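Local coordinates for protein nicotinamide-nucleotide adenylyltransferase NadR family / Ribosylnicotinamide kinase (Lactococcus lactis subsp. cremoris, PDB 6GYE) that probably phosphorylates nicotinamide riboside with its kinase domain and may adenylylate the resulting mononucleotide to NAD+, trapping the vitamin for NAD+ synthesis, at residues D261-R266 with T288-M294; T265-A269 with E282-R286. All coordinates share one frame. Numbering follows the deposited sequence.

How the interactions relate
Both interactions join helix 262-272 to helix 275-290, an antiparallel pair in the P-loop NTPase domain that follows edge strand 255-259 of its parallel sheet. Interaction 2 starts within the first segment of interaction 1 (they share Thr265 and Arg266), and its second segment, 282-286, precedes 288-294, so it is the inner of two contacts along one helical hairpin. Their centres are about 8 Å apart, and Ala262 O lies 3.7 Å from Phe285 CE1. Interaction 1 is the open end of the hairpin, where the second helix runs out into residues lining the nicotinamide riboside pocket; interaction 2 is one step nearer the connecting turn and farther from the ligand.

Interaction 1. Residues D261-R266 with T288-M294; sequences DAIVTR and TIADERM. With NNR (Nicotinamide riboside), chain I.
Ile289 lays its side chain (chi1 m, chi2 t) against the first turn of helix 262-272, its CG1 3.8 Å from Ala262 CB and its CD1 3.7 Å from Ile263 CG1 and 3.9 Å from Arg266 CD. This is the open end of an antiparallel helical hairpin in the P-loop NTPase domain: one helix starts at Ala262 while the other, 275-290, finishes beside it. Ala262 and Ile289 set the register, CA to CA 6.1 Å, and Thr288 CG2 adds a contact at 3.9 Å to Ala262 CB.

Asp261, extended (phi/psi -157/-165) with chi1 p, is the N-cap: its OD1 accepts from Val264 N at 3.1 Å, and its OD2 more weakly from Ile263 N at 3.4 Å. The second chain leaves its helix through Asp291 (phi/psi -90/2) and is extended from Glu292 to Met294. Glu292 (chi1 m, chi2 t) reaches back so that its carboxylate meets that of Asp261, Glu292 OE1 to Asp261 OD2 2.6 Å; oxygens this close probably mean that one of the acids is protonated. Met294 SD lies 4.0 Å from Asp261 OD2, and its side chain also packs on strand 181-187.

Asp291, Glu292 and Arg293 line the nicotinamide riboside pocket, so the contact ties one wall of the site to the start of helix 262-272. Asp291 O accepts a weak hydrogen bond from NNR O5R at 3.5 Å; Tyr240 also binds the ligand. Arg293 NH1 bonds Ala290 O at 3.1 Å, with NNR O5R over one guanidinium face. Across the segments, Ala262 N donates to Glu292 OE2 at 3.1 Å, with an N-H...O angle of 162°.

Interaction 2. Residues T265-A269 with E282-R286; sequences TRVYA and EPLFR
Glu282 begins the second segment by sending its carboxylate back to Arg266 on the neighbouring helix, with chi1 at -94° and chi2 m. A two-pronged salt bridge results: Arg266 NE donates to Glu282 OE1 at 2.9 Å and Arg266 NH2 to Glu282 OE2 at 2.8 Å. The Arg266 chain is extended through chi3 (chi1 to chi3 all t), and chi4 at -97° turns the guanidinium roughly perpendicular to it; its NH1 is salt-bridged to Glu333.

Three residues on, Phe285 points toward helix 262-272 with chi1 at -84° and chi2 at -59°, laying one face of its ring against the aliphatic part of Arg266. Arg266 CG sits 3.7 Å from the ring centroid, only 4° off the normal, a CH-pi contact. Phe285 CE1 approaches Arg266 CA at 3.4 Å and Arg266 CB at 3.5 Å, while Phe285 CZ meets Ala269 CB at 3.8 Å, nearly one turn further along that helix. Thr265 CG2 lies 4.2 Å from Phe285 CE1.

Arg266 and Phe285 mark the register, CA to CA 7.0 Å. Both segments are helical, 282-286 with a kink where the N atoms of Pro283 and Leu284 lack a bond to the preceding turn. They cross at -160°, nearly antiparallel, and the 11.5 Å between their axes is filled by the phenyl ring and the long arginine. Ile236 of helix 229-247 also touches Phe285, so a third helix packs against this antiparallel helical hairpin of the P-loop NTPase domain.

Interaction 1. Residues D261-R266 with T288-M294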
ATOM      1  N   ASP A 261      -8.138  -3.449 -15.908  1.00 46.16           N
ATOM      2  CA  ASP A 261      -8.498  -3.833 -14.547  1.00 47.92           C
ATOM      3  C   ASP A 261      -9.858  -4.540 -14.594  1.00 48.87           C
ATOM      4  O   ASP A 261     -10.354  -4.870 -15.677  1.00 51.83           O
ATOM      5  CB  ASP A 261      -8.553  -2.592 -13.657  1.00 48.56           C
ATOM      6  CG  ASP A 261      -9.809  -1.792 -13.898  1.00 55.85           C
ATOM      7  OD1 ASP A 261     -10.268  -1.724 -15.066  1.00 57.11           O
ATOM      8  OD2 ASP A 261     -10.370  -1.283 -12.915  1.00 62.26           O
ATOM      9  N   ALA A 262     -10.501  -4.700 -13.427  1.00 54.49           N
ATOM     10  CA  ALA A 262     -11.768  -5.431 -13.397  1.00 54.83           C
ATOM     11  C   ALA A 262     -12.908  -4.637 -14.032  1.00 58.17           C
ATOM     12  O   ALA A 262     -13.825  -5.236 -14.615  1.00 54.06           O
ATOM     13  CB  ALA A 262     -12.123  -5.833 -11.960  1.00 54.30           C
ATOM     14  N   ILE A 263     -12.866  -3.302 -13.959  1.00 48.13           N
ATOM     15  CA  ILE A 263     -13.900  -2.505 -14.620  1.00 57.96           C
ATOM     16  C   ILE A 263     -13.899  -2.773 -16.121  1.00 54.75           C
ATOM     17  O   ILE A 263     -14.953  -2.947 -16.742  1.00 55.87           O
ATOM     18  CB  ILE A 263     -13.714  -1.007 -14.310  1.00 55.16           C
ATOM     19  CG1 ILE A 263     -14.003  -0.749 -12.838  1.00 57.27           C
ATOM     20  CG2 ILE A 263     -14.626  -0.154 -15.192  1.00 55.87           C
ATOM     21  CD1 ILE A 263     -14.021   0.671 -12.469  1.00 61.09           C
ATOM     22  N   VAL A 264     -12.713  -2.792 -16.730  1.00 51.68           N
ATOM     23  CA  VAL A 264     -12.614  -3.114 -18.152  1.00 53.28           C
ATOM     24  C   VAL A 264     -13.227  -4.483 -18.430  1.00 54.60           C
ATOM     25  O   VAL A 264     -14.043  -4.640 -19.347  1.00 63.58           O
ATOM     26  CB  VAL A 264     -11.150  -3.036 -18.621  1.00 55.97           C
ATOM     27  CG1 VAL A 264     -10.989  -3.657 -20.010  1.00 44.83           C
ATOM     28  CG2 VAL A 264     -10.694  -1.591 -18.620  1.00 53.88           C
ATOM     29  N   THR A 265     -12.861  -5.493 -17.635  1.00 51.59           N
ATOM     30  CA  THR A 265     -13.462  -6.813 -17.827  1.00 48.37           C
ATOM     31  C   THR A 265     -14.965  -6.767 -17.602  1.00 53.98           C
ATOM     32  O   THR A 265     -15.713  -7.476 -18.281  1.00 56.33           O
ATOM     33  CB  THR A 265     -12.838  -7.836 -16.884  1.00 52.59           C
ATOM     34  OG1 THR A 265     -11.426  -7.852 -17.080  1.00 54.40           O
ATOM     35  CG2 THR A 265     -13.398  -9.279 -17.154  1.00 48.75           C
ATOM     36  N   ARG A 266     -15.423  -5.920 -16.671  1.00 55.87           N
ATOM     37  CA  ARG A 266     -16.851  -5.814 -16.403  1.00 57.95           C
ATOM     38  C   ARG A 266     -17.596  -5.185 -17.570  1.00 58.03           C
ATOM     39  O   ARG A 266     -18.780  -5.471 -17.777  1.00 59.33           O
ATOM     40  CB  ARG A 266     -17.090  -5.018 -15.116  1.00 53.63           C
ATOM     41  CG  ARG A 266     -18.518  -5.113 -14.583  1.00 57.33           C
ATOM     42  CD  ARG A 266     -18.686  -4.358 -13.254  1.00 62.46           C
ATOM     43  NE  ARG A 266     -20.056  -4.430 -12.733  1.00 69.22           N
ATOM     44  CZ  ARG A 266     -20.976  -3.487 -12.905  1.00 76.74           C
ATOM     45  NH1 ARG A 266     -20.677  -2.391 -13.581  1.00 81.06           N
ATOM     46  NH2 ARG A 266     -22.191  -3.631 -12.393  1.00 82.94           N
ATOM     47  N   THR A 288     -13.696  -7.349  -6.221  1.00 71.55           N
ATOM     48  CA  THR A 288     -12.414  -7.003  -6.830  1.00 64.54           C
ATOM     49  C   THR A 288     -12.285  -5.503  -7.086  1.00 67.40           C
ATOM     50  O   THR A 288     -11.232  -4.911  -6.818  1.00 59.31           O
ATOM     51  CB  THR A 288     -12.221  -7.788  -8.114  1.00 57.38           C
ATOM     52  OG1 THR A 288     -12.363  -9.193  -7.830  1.00 61.15           O
ATOM     53  CG2 THR A 288     -10.834  -7.489  -8.714  1.00 49.19           C
ATOM     54  N   ILE A 289     -13.335  -4.868  -7.606  1.00 69.48           N
ATOM     55  CA  ILE A 289     -13.250  -3.439  -7.872  1.00 67.01           C
ATOM     56  C   ILE A 289     -13.056  -2.680  -6.564  1.00 69.13           C
ATOM     57  O   ILE A 289     -12.345  -1.668  -6.518  1.00 66.91           O
ATOM     58  CB  ILE A 289     -14.491  -2.965  -8.650  1.00 68.00           C
ATOM     59  CG1 ILE A 289     -14.461  -3.534 -10.074  1.00 64.96           C
ATOM     60  CG2 ILE A 289     -14.555  -1.427  -8.690  1.00 59.88           C
ATOM     61  CD1 ILE A 289     -15.753  -3.299 -10.858  1.00 66.07           C
ATOM     62  N   ALA A 290     -13.655  -3.171  -5.479  1.00 65.29           N
ATOM     63  CA  ALA A 290     -13.467  -2.552  -4.172  1.00 67.67           C
ATOM     64  C   ALA A 290     -12.032  -2.637  -3.663  1.00 69.65           C
ATOM     65  O   ALA A 290     -11.653  -1.830  -2.810  1.00 73.13           O
ATOM     66  CB  ALA A 290     -14.392  -3.206  -3.145  1.00 62.94           C
ATOM     67  N   ASP A 291     -11.243  -3.602  -4.133  1.00 61.59           N
ATOM     68  CA  ASP A 291      -9.861  -3.747  -3.699  1.00 64.23           C
ATOM     69  C   ASP A 291      -8.886  -2.968  -4.560  1.00 63.20           C
ATOM     70  O   ASP A 291      -7.676  -3.094  -4.360  1.00 74.02           O
ATOM     71  CB  ASP A 291      -9.436  -5.218  -3.709  1.00 64.35           C
ATOM     72  CG  ASP A 291     -10.084  -6.019  -2.618  1.00 81.61           C
ATOM     73  OD1 ASP A 291     -10.595  -5.412  -1.654  1.00 90.56           O
ATOM     74  OD2 ASP A 291     -10.080  -7.265  -2.725  1.00 82.56           O
ATOM     75  N   GLU A 292      -9.370  -2.236  -5.551  1.00 60.02           N
ATOM     76  CA  GLU A 292      -8.497  -1.478  -6.432  1.00 57.83           C
ATOM     77  C   GLU A 292      -8.292  -0.068  -5.900  1.00 61.93           C
ATOM     78  O   GLU A 292      -9.223   0.559  -5.387  1.00 63.60           O
ATOM     79  CB  GLU A 292      -9.070  -1.436  -7.843  1.00 52.04           C
ATOM     80  CG  GLU A 292      -9.206  -2.818  -8.470  1.00 52.29           C
ATOM     81  CD  GLU A 292      -9.613  -2.753  -9.934  1.00 57.50           C
ATOM     82  OE1 GLU A 292      -9.691  -1.619 -10.450  1.00 60.70           O
ATOM     83  OE2 GLU A 292      -9.836  -3.818 -10.565  1.00 59.44           O
ATOM     84  N   ARG A 293      -7.058   0.413  -5.997  1.00 60.44           N
ATOM     85  CA  ARG A 293      -6.706   1.779  -5.635  1.00 60.16           C
ATOM     86  C   ARG A 293      -6.129   2.423  -6.881  1.00 59.63           C
ATOM     87  O   ARG A 293      -5.047   2.040  -7.322  1.00 64.21           O
ATOM     88  CB  ARG A 293      -5.684   1.818  -4.497  1.00 67.39           C
ATOM     89  CG  ARG A 293      -5.909   0.841  -3.376  1.00 74.34           C
ATOM     90  CD  ARG A 293      -6.759   1.447  -2.297  1.00 88.71           C
ATOM     91  NE  ARG A 293      -7.078   0.492  -1.239  1.00101.56           N
ATOM     92  CZ  ARG A 293      -8.183  -0.244  -1.206  1.00 98.05           C
ATOM     93  NH1 ARG A 293      -9.073  -0.144  -2.186  1.00 89.42           N
ATOM     94  NH2 ARG A 293      -8.397  -1.082  -0.199  1.00100.04           N
ATOM     95  N   MET A 294      -6.813   3.422  -7.431  1.00 61.31           N
ATOM     96  CA  MET A 294      -6.343   4.106  -8.628  1.00 59.44           C
ATOM     97  C   MET A 294      -6.224   5.598  -8.367  1.00 59.15           C
ATOM     98  O   MET A 294      -7.130   6.211  -7.791  1.00 61.43           O
ATOM     99  CB  MET A 294      -7.275   3.839  -9.809  1.00 55.32           C
ATOM    100  CG  MET A 294      -7.200   2.385 -10.259  1.00 54.66           C
ATOM    101  SD  MET A 294      -8.400   1.964 -11.515  1.00 60.98           S
ATOM    102  CE  MET A 294      -9.922   2.012 -10.581  1.00 58.98           C
TER
HETATM  103  O2R NNR I 407      -1.961  -6.179  -4.063  1.00123.74           O
HETATM  104  C2R NNR I 407      -2.606  -4.968  -3.646  1.00128.62           C
HETATM  105  C3R NNR I 407      -2.917  -4.949  -2.155  1.00136.46           C
HETATM  106  O3R NNR I 407      -2.508  -6.150  -1.487  1.00135.39           O
HETATM  107  C4R NNR I 407      -4.424  -4.784  -2.039  1.00135.26           C
HETATM  108  C5R NNR I 407      -4.785  -3.519  -1.272  1.00124.29           C
HETATM  109  O5R NNR I 407      -6.209  -3.380  -1.226  1.00117.82           O
HETATM  110  O4R NNR I 407      -4.963  -4.716  -3.362  1.00135.60           O
HETATM  111  C1R NNR I 407      -3.943  -4.826  -4.358  1.00125.15           C
HETATM  112  N1  NNR I 407      -3.933  -3.623  -5.192  1.00110.23           N
HETATM  113  C2  NNR I 407      -4.502  -3.654  -6.404  1.00 95.13           C
HETATM  114  C6  NNR I 407      -3.354  -2.505  -4.732  1.00107.57           C
HETATM  115  C5  NNR I 407      -3.330  -1.348  -5.503  1.00 94.80           C
HETATM  116  C4  NNR I 407      -3.912  -1.355  -6.762  1.00 85.89           C
HETATM  117  C3  NNR I 407      -4.506  -2.525  -7.215  1.00 92.92           C
HETATM  118  C7  NNR I 407      -5.145  -2.571  -8.570  1.00 99.30           C
HETATM  119  O7  NNR I 407      -5.264  -3.644  -9.140  1.00 82.61           O
HETATM  120  N7  NNR I 407      -5.570  -1.434  -9.119  1.00101.54           N

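Interaction 2. Residues T265-A269 with E282-R286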
ATOM      1  N   THR A 265     -12.861  -5.493 -17.635  1.00 51.59           N
ATOM      2  CA  THR A 265     -13.462  -6.813 -17.827  1.00 48.37           C
ATOM      3  C   THR A 265     -14.965  -6.767 -17.602  1.00 53.98           C
ATOM      4  O   THR A 265     -15.713  -7.476 -18.281  1.00 56.33           O
ATOM      5  CB  THR A 265     -12.838  -7.836 -16.884  1.00 52.59           C
ATOM      6  OG1 THR A 265     -11.426  -7.852 -17.080  1.00 54.40           O
ATOM      7  CG2 THR A 265     -13.398  -9.279 -17.154  1.00 48.75           C
ATOM      8  N   ARG A 266     -15.423  -5.920 -16.671  1.00 55.87           N
ATOM      9  CA  ARG A 266     -16.851  -5.814 -16.403  1.00 57.95           C
ATOM     10  C   ARG A 266     -17.596  -5.185 -17.570  1.00 58.03           C
ATOM     11  O   ARG A 266     -18.780  -5.471 -17.777  1.00 59.33           O
ATOM     12  CB  ARG A 266     -17.090  -5.018 -15.116  1.00 53.63           C
ATOM     13  CG  ARG A 266     -18.518  -5.113 -14.583  1.00 57.33           C
ATOM     14  CD  ARG A 266     -18.686  -4.358 -13.254  1.00 62.46           C
ATOM     15  NE  ARG A 266     -20.056  -4.430 -12.733  1.00 69.22           N
ATOM     16  CZ  ARG A 266     -20.976  -3.487 -12.905  1.00 76.74           C
ATOM     17  NH1 ARG A 266     -20.677  -2.391 -13.581  1.00 81.06           N
ATOM     18  NH2 ARG A 266     -22.191  -3.631 -12.393  1.00 82.94           N
ATOM     19  N   VAL A 267     -16.938  -4.325 -18.334  1.00 56.19           N
ATOM     20  CA  VAL A 267     -17.579  -3.784 -19.520  1.00 57.66           C
ATOM     21  C   VAL A 267     -17.793  -4.886 -20.550  1.00 62.75           C
ATOM     22  O   VAL A 267     -18.894  -5.039 -21.095  1.00 69.23           O
ATOM     23  CB  VAL A 267     -16.759  -2.617 -20.090  1.00 61.41           C
ATOM     24  CG1 VAL A 267     -17.325  -2.200 -21.431  1.00 60.59           C
ATOM     25  CG2 VAL A 267     -16.744  -1.432 -19.104  1.00 54.24           C
ATOM     26  N   TYR A 268     -16.753  -5.691 -20.819  1.00 55.79           N
ATOM     27  CA  TYR A 268     -16.923  -6.791 -21.766  1.00 54.76           C
ATOM     28  C   TYR A 268     -17.999  -7.760 -21.300  1.00 62.31           C
ATOM     29  O   TYR A 268     -18.863  -8.163 -22.092  1.00 63.36           O
ATOM     30  CB  TYR A 268     -15.605  -7.526 -21.990  1.00 57.49           C
ATOM     31  CG  TYR A 268     -14.626  -6.758 -22.838  1.00 64.17           C
ATOM     32  CD1 TYR A 268     -14.966  -6.348 -24.126  1.00 61.30           C
ATOM     33  CD2 TYR A 268     -13.358  -6.435 -22.354  1.00 59.78           C
ATOM     34  CE1 TYR A 268     -14.074  -5.626 -24.907  1.00 60.43           C
ATOM     35  CE2 TYR A 268     -12.447  -5.728 -23.139  1.00 55.42           C
ATOM     36  CZ  TYR A 268     -12.811  -5.322 -24.409  1.00 61.94           C
ATOM     37  OH  TYR A 268     -11.916  -4.618 -25.184  1.00 68.06           O
ATOM     38  N   ALA A 269     -17.979  -8.125 -20.014  1.00 61.72           N
ATOM     39  CA  ALA A 269     -18.984  -9.048 -19.496  1.00 65.29           C
ATOM     40  C   ALA A 269     -20.391  -8.498 -19.694  1.00 62.68           C
ATOM     41  O   ALA A 269     -21.290  -9.226 -20.139  1.00 63.93           O
ATOM     42  CB  ALA A 269     -18.732  -9.341 -18.015  1.00 65.73           C
ATOM     43  N   GLU A 282     -21.381 -10.690 -10.632  1.00 77.17           N
ATOM     44  CA  GLU A 282     -21.414  -9.388  -9.969  1.00 77.77           C
ATOM     45  C   GLU A 282     -20.739  -9.377  -8.603  1.00 77.75           C
ATOM     46  O   GLU A 282     -19.975  -8.438  -8.334  1.00 79.16           O
ATOM     47  CB  GLU A 282     -22.869  -8.904  -9.871  1.00 83.53           C
ATOM     48  CG  GLU A 282     -23.323  -7.997 -11.007  1.00 94.01           C
ATOM     49  CD  GLU A 282     -22.614  -6.645 -11.012  1.00110.29           C
ATOM     50  OE1 GLU A 282     -21.400  -6.595 -11.324  1.00100.03           O
ATOM     51  OE2 GLU A 282     -23.278  -5.629 -10.694  1.00124.40           O
ATOM     52  N   PRO A 283     -20.971 -10.341  -7.700  1.00 79.39           N
ATOM     53  CA  PRO A 283     -20.248 -10.301  -6.416  1.00 77.17           C
ATOM     54  C   PRO A 283     -18.738 -10.293  -6.569  1.00 77.80           C
ATOM     55  O   PRO A 283     -18.061  -9.514  -5.889  1.00 86.39           O
ATOM     56  CB  PRO A 283     -20.749 -11.560  -5.697  1.00 79.62           C
ATOM     57  CG  PRO A 283     -22.094 -11.806  -6.286  1.00 69.12           C
ATOM     58  CD  PRO A 283     -21.954 -11.443  -7.730  1.00 67.13           C
ATOM     59  N   LEU A 284     -18.184 -11.124  -7.449  1.00 72.95           N
ATOM     60  CA  LEU A 284     -16.738 -11.119  -7.646  1.00 64.63           C
ATOM     61  C   LEU A 284     -16.266  -9.799  -8.262  1.00 70.16           C
ATOM     62  O   LEU A 284     -15.185  -9.300  -7.918  1.00 66.70           O
ATOM     63  CB  LEU A 284     -16.316 -12.310  -8.504  1.00 55.16           C
ATOM     64  CG  LEU A 284     -14.835 -12.373  -8.887  1.00 59.01           C
ATOM     65  CD1 LEU A 284     -13.922 -12.460  -7.662  1.00 58.47           C
ATOM     66  CD2 LEU A 284     -14.571 -13.516  -9.845  1.00 54.49           C
ATOM     67  N   PHE A 285     -17.050  -9.217  -9.174  1.00 69.02           N
ATOM     68  CA  PHE A 285     -16.697  -7.896  -9.696  1.00 65.67           C
ATOM     69  C   PHE A 285     -16.620  -6.874  -8.571  1.00 67.10           C
ATOM     70  O   PHE A 285     -15.627  -6.151  -8.445  1.00 67.84           O
ATOM     71  CB  PHE A 285     -17.709  -7.428 -10.747  1.00 64.34           C
ATOM     72  CG  PHE A 285     -17.448  -7.937 -12.135  1.00 64.63           C
ATOM     73  CD1 PHE A 285     -16.250  -7.667 -12.775  1.00 63.03           C
ATOM     74  CD2 PHE A 285     -18.418  -8.660 -12.811  1.00 62.14           C
ATOM     75  CE1 PHE A 285     -16.012  -8.128 -14.057  1.00 65.68           C
ATOM     76  CE2 PHE A 285     -18.192  -9.117 -14.088  1.00 61.76           C
ATOM     77  CZ  PHE A 285     -16.987  -8.857 -14.715  1.00 63.68           C
ATOM     78  N   ARG A 286     -17.677  -6.806  -7.747  0.59 67.51           N
ATOM     79  CA  ARG A 286     -17.761  -5.798  -6.694  0.59 70.99           C
ATOM     80  C   ARG A 286     -16.622  -5.954  -5.696  0.59 70.47           C
ATOM     81  O   ARG A 286     -15.946  -4.979  -5.348  0.59 71.60           O
ATOM     82  CB  ARG A 286     -19.120  -5.881  -5.981  0.59 75.07           C
ATOM     83  CG  ARG A 286     -20.332  -5.621  -6.875  0.59 78.87           C
ATOM     84  CD  ARG A 286     -21.589  -5.243  -6.081  0.59 87.60           C
ATOM     85  NE  ARG A 286     -21.942  -6.232  -5.064  0.59 88.89           N
ATOM     86  CZ  ARG A 286     -22.698  -7.299  -5.292  0.59 81.14           C
ATOM     87  NH1 ARG A 286     -23.183  -7.519  -6.506  0.59 76.94           N
ATOM     88  NH2 ARG A 286     -22.958  -8.148  -4.308  0.59 81.68           N
TER